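Local coordinates for protein DspB (Aggregatibacter actinomycetemcomitans, PDB 1YHT) that hydrolyses terminal N-acetylhexosamine residues as a family 20 glycoside hydrolase and releases biofilms, probably by cutting their N-acetylglucosamine polymer, at residues D40-S45 / A352-T357; L66-A71 / Q129-V134; M215-L220 / T235-D240. All blocks are in the same frame, centred on the assembly; numbering follows the deposited sequence.

Contact 1: residues D40-S45 / A352-T357; sequences DTISLS and AVIHKT
Ile354 turns CG1 anti to its own carbonyl carbon (chi1 -69°) and CD1 anti to CA (chi2 168°), and this extended branch carries CD1 across to Ser45 and Ile42. CD1 lies 3.8 Å from Ser45 CB and equally near the backbone of Ile42, 3.8 Å from its CA. CG2 of Ile354 packs against Ser45 CB at 3.7 Å and comes closer still to Ser45 O, at 3.2 Å. Ser45 OG, anti to its carbonyl carbon (chi1 -56°), folds back onto Thr41 O at 2.7 Å. Ser45 N binds the same oxygen from the other face of its carbonyl plane, so the hydroxyl donates within its own segment and the serine offers Ile354 its CB. His355 brings CE1 within 3.2 Å of Ser45 O, which stands oblique to the imidazole. The contact joins the C-terminal part of helix 32-44 to helix 339-358, the first and last helices of the barrel's outer layer, with Thr19 of strand 18-24 touching Ile354. A methyl and an imidazole carbon thus close on the Ser45 carbonyl without a direct hydrogen bond between the segments; the oxygen is served by a water that donates to it at 2.8 Å and bonds weakly to His355 ND1.

Contact 2: residues L66-A71 / Q129-V134; sequences LLNQRA and QKDRGV
Asn68, with a left-handed backbone, meets Asp131 in a bond that comes down on the carboxylate from above. Its ND2 donates to Asp131 OD1 at 3.1 Å, with an N-H...O angle of 158°. The acceptor lies close to the amide plane of Asn68, whereas the donor stands 50° out of the carboxylate plane; the two flat groups are turned 66° apart and their side chains cross at about a right angle. Asn68 CB lies 3.5 Å from OD1 and 3.7 Å from OD2 of Asp131, so the aliphatic root of the asparagine rests against the carboxylate. A weak hydrogen bond runs beside it: Arg132, extended from CG to NE, swings its guanidinium toward the loop, and NH2 donates to Leu66 O at 3.3 Å, the oxygen lying at the edge of the group and near its plane. Arg132 NH1 makes a further weak bond to Tyr136 OH. Both grips on the loop lie at the protein surface. Asn68 and Gln69 together face Ser64 in a G1 beta bulge, consistent with the asparagine's left-handed backbone. The loop between strands 49-53 and 75-76 is thereby tied to the last turn of helix 122-132, just before Gly133 ends it, while Leu67 packs inward on Leu127 and Val128 of that helix and on Phe159 and Leu163 of helix 154-171.

Contact 3: residues M215-L220 / T235-D240; sequences MWNDGL and TYWSYD
Asn217 lays its amide over one face of the Tyr236 ring, the two planes only 13° apart and stacked, with ND2 3.4 Å from CZ of Tyr236. Its CG sits between the backbone N and the carbonyl carbon (chi1 66°), and from there both ends of the amide grip the segment 235-240: OD1 accepts from Trp237 N at 3.0 Å, and ND2 donates to Ser238 O at 2.9 Å, that oxygen lying near the amide plane. These bonds fix the rotation of the amide above the tyrosine. The indole of Trp237 is held differently, at its edge: NE1 donates to Asp218 OD2 at 2.8 Å, on the syn side, though tilted out of the carboxylate plane, with OD2 nearly in the indole plane, while Asp218 OD1 takes the backbone N of Glu184. The segments leave neighbouring parallel strands of a TIM barrel at their C-terminal ends, where such enzymes carry their active sites. Thr235 N donates to Met215 O at 2.9 Å beside the Trp216-Thr235 parallel bridge. Trp216 and Thr235 point to the same face of the sheet, and Thr235 OG1 stands over one face of the indole, 3.1 Å from CE3, with His179 NE2 as its stronger polar partner. Trp216 also meets Trp237 obliquely, their planes 79° apart, and its NE1 is hydrogen-bonded to Glu114 OE2.

In the fold
The three contacts are spread over one TIM barrel. Contact 1 brings together helices 32-44 and 339-358 from near the two ends of the chain and so closes the ring of outer helices; contacts 2 and 3 both fall within the sequence it spans, contact 2 ending before contact 3 begins. Contact 2 ties a loop to helix 122-132 at the surface, about 38 Å from contact 1 and about 31 Å from contact 3, centre to centre. Contact 3 lies nearest the middle of the chain, joining strands 212-216 and 233-236 of the parallel sheet. None touches another: the meeting of first and last outer helices, the peripheral loop, and the strand-end cluster where family 20 enzymes have their active site use separate residues.

Contact 1: residues D40-S45 / A352-T357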
loop_
_atom_site.group_PDB
_atom_site.type_symbol
_atom_site.label_atom_id
_atom_site.label_comp_id
_atom_site.label_asym_id
_atom_site.label_seq_id
_atom_site.Cartn_x
_atom_site.Cartn_y
_atom_site.Cartn_z
ATOM N N ASP A 40 14.326 -9.218 -7.398
ATOM C CA ASP A 40 15.793 -9.405 -7.488
ATOM C C ASP A 40 16.500 -8.236 -6.846
ATOM O O ASP A 40 17.380 -8.424 -5.999
ATOM C CB ASP A 40 16.216 -9.538 -8.923
ATOM C CG ASP A 40 15.701 -10.819 -9.572
ATOM O OD1 ASP A 40 15.507 -11.848 -8.897
ATOM O OD2 ASP A 40 15.496 -10.790 -10.797
ATOM N N THR A 41 16.078 -7.032 -7.172
ATOM C CA THR A 41 16.674 -5.824 -6.575
ATOM C C THR A 41 16.511 -5.807 -5.052
ATOM O O THR A 41 17.477 -5.551 -4.332
ATOM C CB THR A 41 16.081 -4.550 -7.186
ATOM O OG1 THR A 41 16.299 -4.586 -8.569
ATOM C CG2 THR A 41 16.721 -3.280 -6.644
ATOM N N ILE A 42 15.298 -6.117 -4.568
ATOM C CA ILE A 42 15.031 -6.102 -3.143
ATOM C C ILE A 42 16.006 -7.093 -2.466
ATOM O O ILE A 42 16.668 -6.772 -1.460
ATOM C CB ILE A 42 13.538 -6.442 -2.813
ATOM C CG1 ILE A 42 12.590 -5.367 -3.383
ATOM C CG2 ILE A 42 13.311 -6.508 -1.289
ATOM C CD1 ILE A 42 11.168 -5.822 -3.537
ATOM N N SER A 43 16.063 -8.298 -3.031
ATOM C CA SER A 43 16.817 -9.405 -2.472
ATOM C C SER A 43 18.308 -9.132 -2.461
ATOM O O SER A 43 18.964 -9.296 -1.427
ATOM C CB SER A 43 16.562 -10.661 -3.294
ATOM O OG SER A 43 17.347 -11.726 -2.801
ATOM N N LEU A 44 18.842 -8.750 -3.632
ATOM C CA LEU A 44 20.256 -8.450 -3.777
ATOM C C LEU A 44 20.704 -7.240 -2.975
ATOM O O LEU A 44 21.894 -7.129 -2.633
ATOM C CB LEU A 44 20.588 -8.187 -5.249
ATOM C CG LEU A 44 20.426 -9.430 -6.148
ATOM C CD1 LEU A 44 20.400 -9.023 -7.617
ATOM C CD2 LEU A 44 21.516 -10.472 -5.873
ATOM N N SER A 45 19.791 -6.308 -2.696
ATOM C CA SER A 45 20.164 -5.135 -1.882
ATOM C C SER A 45 20.101 -5.429 -0.379
ATOM O O SER A 45 20.482 -4.569 0.427
ATOM C CB SER A 45 19.235 -3.968 -2.198
ATOM O OG SER A 45 19.256 -3.679 -3.591
ATOM N N ALA A 352 19.312 2.328 -2.938
ATOM C CA ALA A 352 19.692 3.396 -1.985
ATOM C C ALA A 352 18.801 3.387 -0.738
ATOM O O ALA A 352 19.276 3.486 0.361
ATOM C CB ALA A 352 19.574 4.752 -2.646
ATOM N N VAL A 353 17.498 3.300 -0.930
ATOM C CA VAL A 353 16.571 3.290 0.208
ATOM C C VAL A 353 16.834 2.071 1.134
ATOM O O VAL A 353 16.909 2.211 2.374
ATOM C CB VAL A 353 15.099 3.294 -0.271
ATOM C CG1 VAL A 353 14.127 3.112 0.936
ATOM C CG2 VAL A 353 14.781 4.581 -1.024
ATOM N N ILE A 354 17.040 0.915 0.530
ATOM C CA ILE A 354 17.306 -0.330 1.257
ATOM C C ILE A 354 18.633 -0.222 2.005
ATOM O O ILE A 354 18.702 -0.556 3.173
ATOM C CB ILE A 354 17.286 -1.605 0.341
ATOM C CG1 ILE A 354 15.863 -1.891 -0.137
ATOM C CG2 ILE A 354 17.832 -2.804 1.061
ATOM C CD1 ILE A 354 15.732 -2.912 -1.262
ATOM N N HIS A 355 19.674 0.197 1.308
ATOM C CA HIS A 355 20.980 0.332 1.923
ATOM C C HIS A 355 20.988 1.407 3.013
ATOM O O HIS A 355 21.558 1.186 4.051
ATOM C CB HIS A 355 22.064 0.642 0.895
ATOM C CG HIS A 355 22.382 -0.491 -0.031
ATOM N ND1 HIS A 355 22.529 -1.794 0.399
ATOM C CD2 HIS A 355 22.632 -0.510 -1.366
ATOM C CE1 HIS A 355 22.803 -2.574 -0.633
ATOM N NE2 HIS A 355 22.865 -1.826 -1.720
ATOM N N LYS A 356 20.383 2.560 2.773
ATOM C CA LYS A 356 20.338 3.616 3.785
ATOM C C LYS A 356 19.550 3.206 5.002
ATOM O O LYS A 356 19.861 3.653 6.109
ATOM C CB LYS A 356 19.760 4.911 3.234
ATOM C CG LYS A 356 20.658 5.628 2.220
ATOM C CD LYS A 356 21.934 6.270 2.863
ATOM C CE LYS A 356 21.578 7.281 3.916
ATOM N NZ LYS A 356 22.236 8.585 3.679
ATOM N N THR A 357 18.549 2.347 4.805
ATOM C CA THR A 357 17.726 1.878 5.914
ATOM C C THR A 357 18.506 0.849 6.757
ATOM O O THR A 357 18.563 0.935 7.983
ATOM C CB THR A 357 16.416 1.240 5.418
ATOM O OG1 THR A 357 15.655 2.187 4.639
ATOM C CG2 THR A 357 15.585 0.732 6.574
HETATM O O HOH W 1 21.077 -3.583 2.943
#

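Contact 2: residues L66-A71 / Q129-V134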
loop_
_atom_site.group_PDB
_atom_site.type_symbol
_atom_site.label_atom_id
_atom_site.label_comp_id
_atom_site.label_asym_id
_atom_site.label_seq_id
_atom_site.Cartn_x
_atom_site.Cartn_y
_atom_site.Cartn_z
ATOM N N LEU A 66 -14.528 -14.120 -5.596
ATOM C CA LEU A 66 -15.566 -13.307 -4.924
ATOM C C LEU A 66 -16.055 -12.137 -5.769
ATOM O O LEU A 66 -17.263 -11.805 -5.776
ATOM C CB LEU A 66 -15.034 -12.801 -3.562
ATOM C CG LEU A 66 -15.303 -13.620 -2.293
ATOM C CD1 LEU A 66 -14.908 -14.995 -2.424
ATOM C CD2 LEU A 66 -14.551 -13.029 -1.124
ATOM N N LEU A 67 -15.131 -11.477 -6.462
ATOM C CA LEU A 67 -15.487 -10.365 -7.352
ATOM C C LEU A 67 -15.724 -10.804 -8.799
ATOM O O LEU A 67 -16.010 -9.987 -9.648
ATOM C CB LEU A 67 -14.446 -9.268 -7.285
ATOM C CG LEU A 67 -14.099 -8.813 -5.865
ATOM C CD1 LEU A 67 -12.923 -7.912 -5.906
ATOM C CD2 LEU A 67 -15.252 -8.126 -5.162
ATOM N N ASN A 68 -15.629 -12.105 -9.034
ATOM C CA ASN A 68 -15.846 -12.744 -10.316
ATOM C C ASN A 68 -15.032 -12.105 -11.476
ATOM O O ASN A 68 -15.588 -11.626 -12.447
ATOM C CB ASN A 68 -17.355 -12.852 -10.666
ATOM C CG ASN A 68 -17.603 -13.796 -11.813
ATOM O OD1 ASN A 68 -16.743 -14.608 -12.144
ATOM N ND2 ASN A 68 -18.783 -13.710 -12.433
ATOM N N GLN A 69 -13.716 -12.058 -11.287
ATOM C CA GLN A 69 -12.751 -11.579 -12.247
ATOM C C GLN A 69 -11.861 -12.754 -12.482
ATOM O O GLN A 69 -10.939 -13.031 -11.688
ATOM C CB GLN A 69 -11.948 -10.389 -11.681
ATOM C CG GLN A 69 -10.829 -9.953 -12.621
ATOM C CD GLN A 69 -10.346 -8.558 -12.346
ATOM O OE1 GLN A 69 -10.822 -7.607 -12.979
ATOM N NE2 GLN A 69 -9.372 -8.424 -11.407
ATOM N N ARG A 70 -12.178 -13.512 -13.522
ATOM C CA ARG A 70 -11.601 -14.815 -13.713
ATOM C C ARG A 70 -10.783 -14.851 -15.016
ATOM O O ARG A 70 -11.158 -14.257 -16.055
ATOM C CB ARG A 70 -12.690 -15.890 -13.697
ATOM C CG ARG A 70 -13.480 -16.083 -12.361
ATOM C CD ARG A 70 -12.606 -16.355 -11.137
ATOM N NE ARG A 70 -11.572 -17.360 -11.327
ATOM C CZ ARG A 70 -11.766 -18.679 -11.336
ATOM N NH1 ARG A 70 -12.985 -19.182 -11.197
ATOM N NH2 ARG A 70 -10.750 -19.515 -11.520
ATOM N N ALA A 71 -9.654 -15.562 -14.945
ATOM C CA ALA A 71 -8.747 -15.714 -16.095
ATOM C C ALA A 71 -9.460 -16.340 -17.311
ATOM O O ALA A 71 -9.269 -15.919 -18.459
ATOM C CB ALA A 71 -7.553 -16.507 -15.730
ATOM N N GLN A 129 -20.664 -4.227 -8.242
ATOM C CA GLN A 129 -21.809 -3.773 -9.009
ATOM C C GLN A 129 -22.133 -4.670 -10.201
ATOM O O GLN A 129 -23.289 -5.012 -10.437
ATOM C CB GLN A 129 -21.550 -2.342 -9.508
ATOM C CG GLN A 129 -22.707 -1.817 -10.403
ATOM C CD GLN A 129 -22.564 -0.334 -10.731
ATOM O OE1 GLN A 129 -22.402 0.494 -9.828
ATOM N NE2 GLN A 129 -22.531 -0.012 -12.037
ATOM N N LYS A 130 -21.128 -5.020 -10.979
ATOM C CA LYS A 130 -21.337 -5.853 -12.187
ATOM C C LYS A 130 -21.843 -7.257 -11.782
ATOM O O LYS A 130 -22.813 -7.779 -12.322
ATOM C CB LYS A 130 -20.017 -5.950 -12.960
ATOM C CG LYS A 130 -19.999 -6.906 -14.179
ATOM C CD LYS A 130 -20.895 -6.398 -15.290
ATOM C CE LYS A 130 -20.831 -7.266 -16.572
ATOM N NZ LYS A 130 -21.230 -8.700 -16.324
ATOM N N ASP A 131 -21.174 -7.864 -10.806
ATOM C CA ASP A 131 -21.497 -9.219 -10.457
ATOM C C ASP A 131 -22.727 -9.386 -9.563
ATOM O O ASP A 131 -23.525 -10.301 -9.758
ATOM C CB ASP A 131 -20.312 -9.886 -9.810
ATOM C CG ASP A 131 -20.485 -11.383 -9.753
ATOM O OD1 ASP A 131 -20.717 -11.982 -10.820
ATOM O OD2 ASP A 131 -20.366 -11.925 -8.658
ATOM N N ARG A 132 -22.850 -8.553 -8.550
ATOM C CA ARG A 132 -23.925 -8.675 -7.577
ATOM C C ARG A 132 -25.028 -7.640 -7.788
ATOM O O ARG A 132 -26.109 -7.809 -7.246
ATOM C CB ARG A 132 -23.375 -8.553 -6.152
ATOM C CG ARG A 132 -22.220 -9.536 -5.932
ATOM C CD ARG A 132 -21.760 -9.557 -4.527
ATOM N NE ARG A 132 -20.676 -10.537 -4.380
ATOM C CZ ARG A 132 -20.296 -11.034 -3.213
ATOM N NH1 ARG A 132 -20.947 -10.680 -2.113
ATOM N NH2 ARG A 132 -19.279 -11.894 -3.158
ATOM N N GLY A 133 -24.763 -6.593 -8.562
ATOM C CA GLY A 133 -25.803 -5.577 -8.866
ATOM C C GLY A 133 -25.656 -4.298 -8.059
ATOM O O GLY A 133 -24.990 -4.262 -7.011
ATOM N N VAL A 134 -26.279 -3.226 -8.554
ATOM C CA VAL A 134 -26.109 -1.918 -7.955
ATOM C C VAL A 134 -26.785 -1.821 -6.599
ATOM O O VAL A 134 -26.214 -1.207 -5.725
ATOM C CB VAL A 134 -26.506 -0.687 -8.881
ATOM C CG1 VAL A 134 -26.256 -0.977 -10.386
ATOM C CG2 VAL A 134 -27.872 -0.253 -8.640
#

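Contact 3: residues M215-L220 / T235-D240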
loop_
_atom_site.group_PDB
_atom_site.type_symbol
_atom_site.label_atom_id
_atom_site.label_comp_id
_atom_site.label_asym_id
_atom_site.label_seq_id
_atom_site.Cartn_x
_atom_site.Cartn_y
_atom_site.Cartn_z
ATOM N N MET A 215 -0.874 -0.849 8.431
ATOM C CA MET A 215 -1.828 0.220 8.196
ATOM C C MET A 215 -1.169 1.578 7.987
ATOM O O MET A 215 -0.199 1.881 8.651
ATOM C CB MET A 215 -2.766 0.294 9.416
ATOM C CG MET A 215 -3.944 1.119 9.168
ATOM S SD MET A 215 -5.029 1.133 10.652
ATOM C CE MET A 215 -4.102 2.268 11.628
ATOM N N TRP A 216 -1.729 2.402 7.078
ATOM C CA TRP A 216 -1.274 3.764 6.836
ATOM C C TRP A 216 -1.542 4.614 8.108
ATOM O O TRP A 216 -2.442 4.287 8.891
ATOM C CB TRP A 216 -1.973 4.378 5.595
ATOM C CG TRP A 216 -1.675 3.713 4.276
ATOM C CD1 TRP A 216 -2.555 3.068 3.463
ATOM C CD2 TRP A 216 -0.400 3.635 3.623
ATOM N NE1 TRP A 216 -1.910 2.602 2.333
ATOM C CE2 TRP A 216 -0.592 2.934 2.410
ATOM C CE3 TRP A 216 0.867 4.163 3.908
ATOM C CZ2 TRP A 216 0.443 2.704 1.501
ATOM C CZ3 TRP A 216 1.877 3.956 3.030
ATOM C CH2 TRP A 216 1.669 3.208 1.817
ATOM N N ASN A 217 -0.761 5.675 8.335
ATOM C CA ASN A 217 -0.922 6.454 9.603
ATOM C C ASN A 217 -2.083 7.443 9.683
ATOM O O ASN A 217 -2.288 8.035 10.712
ATOM C CB ASN A 217 0.360 7.207 9.957
ATOM C CG ASN A 217 0.687 8.277 8.969
ATOM O OD1 ASN A 217 1.130 7.988 7.865
ATOM N ND2 ASN A 217 0.448 9.538 9.343
ATOM N N ASP A 218 -2.835 7.617 8.602
ATOM C CA ASP A 218 -3.704 8.761 8.440
ATOM C C ASP A 218 -4.752 8.902 9.575
ATOM O O ASP A 218 -5.092 10.024 9.971
ATOM C CB ASP A 218 -4.472 8.725 7.121
ATOM C CG ASP A 218 -3.598 8.580 5.913
ATOM O OD1 ASP A 218 -3.870 9.271 4.922
ATOM O OD2 ASP A 218 -2.661 7.745 5.949
ATOM N N GLY A 219 -5.255 7.763 10.052
ATOM C CA GLY A 219 -6.319 7.745 11.040
ATOM C C GLY A 219 -5.862 7.750 12.461
ATOM O O GLY A 219 -6.664 7.620 13.356
ATOM N N LEU A 220 -4.552 7.938 12.663
ATOM C CA LEU A 220 -3.966 7.920 13.993
ATOM C C LEU A 220 -3.917 9.338 14.502
ATOM O O LEU A 220 -3.061 10.140 14.084
ATOM C CB LEU A 220 -2.562 7.282 13.965
ATOM C CG LEU A 220 -2.525 5.817 13.509
ATOM C CD1 LEU A 220 -1.127 5.255 13.421
ATOM C CD2 LEU A 220 -3.355 4.948 14.420
ATOM N N THR A 235 2.666 2.029 8.640
ATOM C CA THR A 235 3.424 2.562 7.497
ATOM C C THR A 235 3.196 4.071 7.401
ATOM O O THR A 235 2.158 4.534 6.915
ATOM C CB THR A 235 3.077 1.779 6.147
ATOM O OG1 THR A 235 1.676 1.836 5.835
ATOM C CG2 THR A 235 3.447 0.368 6.304
ATOM N N TYR A 236 4.162 4.833 7.931
ATOM C CA TYR A 236 4.036 6.275 8.204
ATOM C C TYR A 236 4.575 7.102 7.058
ATOM O O TYR A 236 5.813 7.220 6.885
ATOM C CB TYR A 236 4.786 6.674 9.512
ATOM C CG TYR A 236 4.266 7.969 10.109
ATOM C CD1 TYR A 236 3.465 7.965 11.262
ATOM C CD2 TYR A 236 4.484 9.193 9.485
ATOM C CE1 TYR A 236 2.913 9.163 11.792
ATOM C CE2 TYR A 236 3.968 10.371 10.002
ATOM C CZ TYR A 236 3.203 10.366 11.189
ATOM O OH TYR A 236 2.659 11.566 11.706
ATOM N N TRP A 237 3.666 7.670 6.270
ATOM C CA TRP A 237 4.044 8.325 5.018
ATOM C C TRP A 237 4.091 9.855 5.040
ATOM O O TRP A 237 4.874 10.458 4.318
ATOM C CB TRP A 237 3.186 7.865 3.878
ATOM C CG TRP A 237 1.769 8.287 3.892
ATOM C CD1 TRP A 237 0.766 7.774 4.644
ATOM C CD2 TRP A 237 1.183 9.299 3.082
ATOM N NE1 TRP A 237 -0.409 8.404 4.363
ATOM C CE2 TRP A 237 -0.186 9.356 3.412
ATOM C CE3 TRP A 237 1.683 10.166 2.109
ATOM C CZ2 TRP A 237 -1.072 10.221 2.785
ATOM C CZ3 TRP A 237 0.801 11.043 1.465
ATOM C CH2 TRP A 237 -0.562 11.067 1.808
ATOM N N SER A 238 3.218 10.452 5.853
ATOM C CA SER A 238 3.168 11.903 5.985
ATOM C C SER A 238 2.430 12.292 7.274
ATOM O O SER A 238 1.418 11.667 7.639
ATOM C CB SER A 238 2.427 12.478 4.792
ATOM O OG SER A 238 2.464 13.889 4.806
ATOM N N TYR A 239 2.908 13.348 7.924
ATOM C CA TYR A 239 2.215 13.951 9.064
ATOM C C TYR A 239 0.871 14.545 8.668
ATOM O O TYR A 239 -0.044 14.617 9.484
ATOM C CB TYR A 239 3.104 15.058 9.663
ATOM C CG TYR A 239 3.036 15.346 11.161
ATOM C CD1 TYR A 239 3.979 16.198 11.733
ATOM C CD2 TYR A 239 2.033 14.831 11.996
ATOM C CE1 TYR A 239 3.971 16.512 13.074
ATOM C CE2 TYR A 239 2.003 15.176 13.373
ATOM C CZ TYR A 239 2.988 16.032 13.886
ATOM O OH TYR A 239 3.047 16.375 15.211
ATOM N N ASP A 240 0.740 14.994 7.428
ATOM C CA ASP A 240 -0.414 15.810 7.046
ATOM C C ASP A 240 -1.048 15.494 5.699
ATOM O O ASP A 240 -1.845 16.295 5.145
ATOM C CB ASP A 240 -0.008 17.291 7.136
ATOM C CG ASP A 240 1.219 17.628 6.276
ATOM O OD1 ASP A 240 1.499 16.881 5.295
ATOM O OD2 ASP A 240 1.885 18.641 6.588
#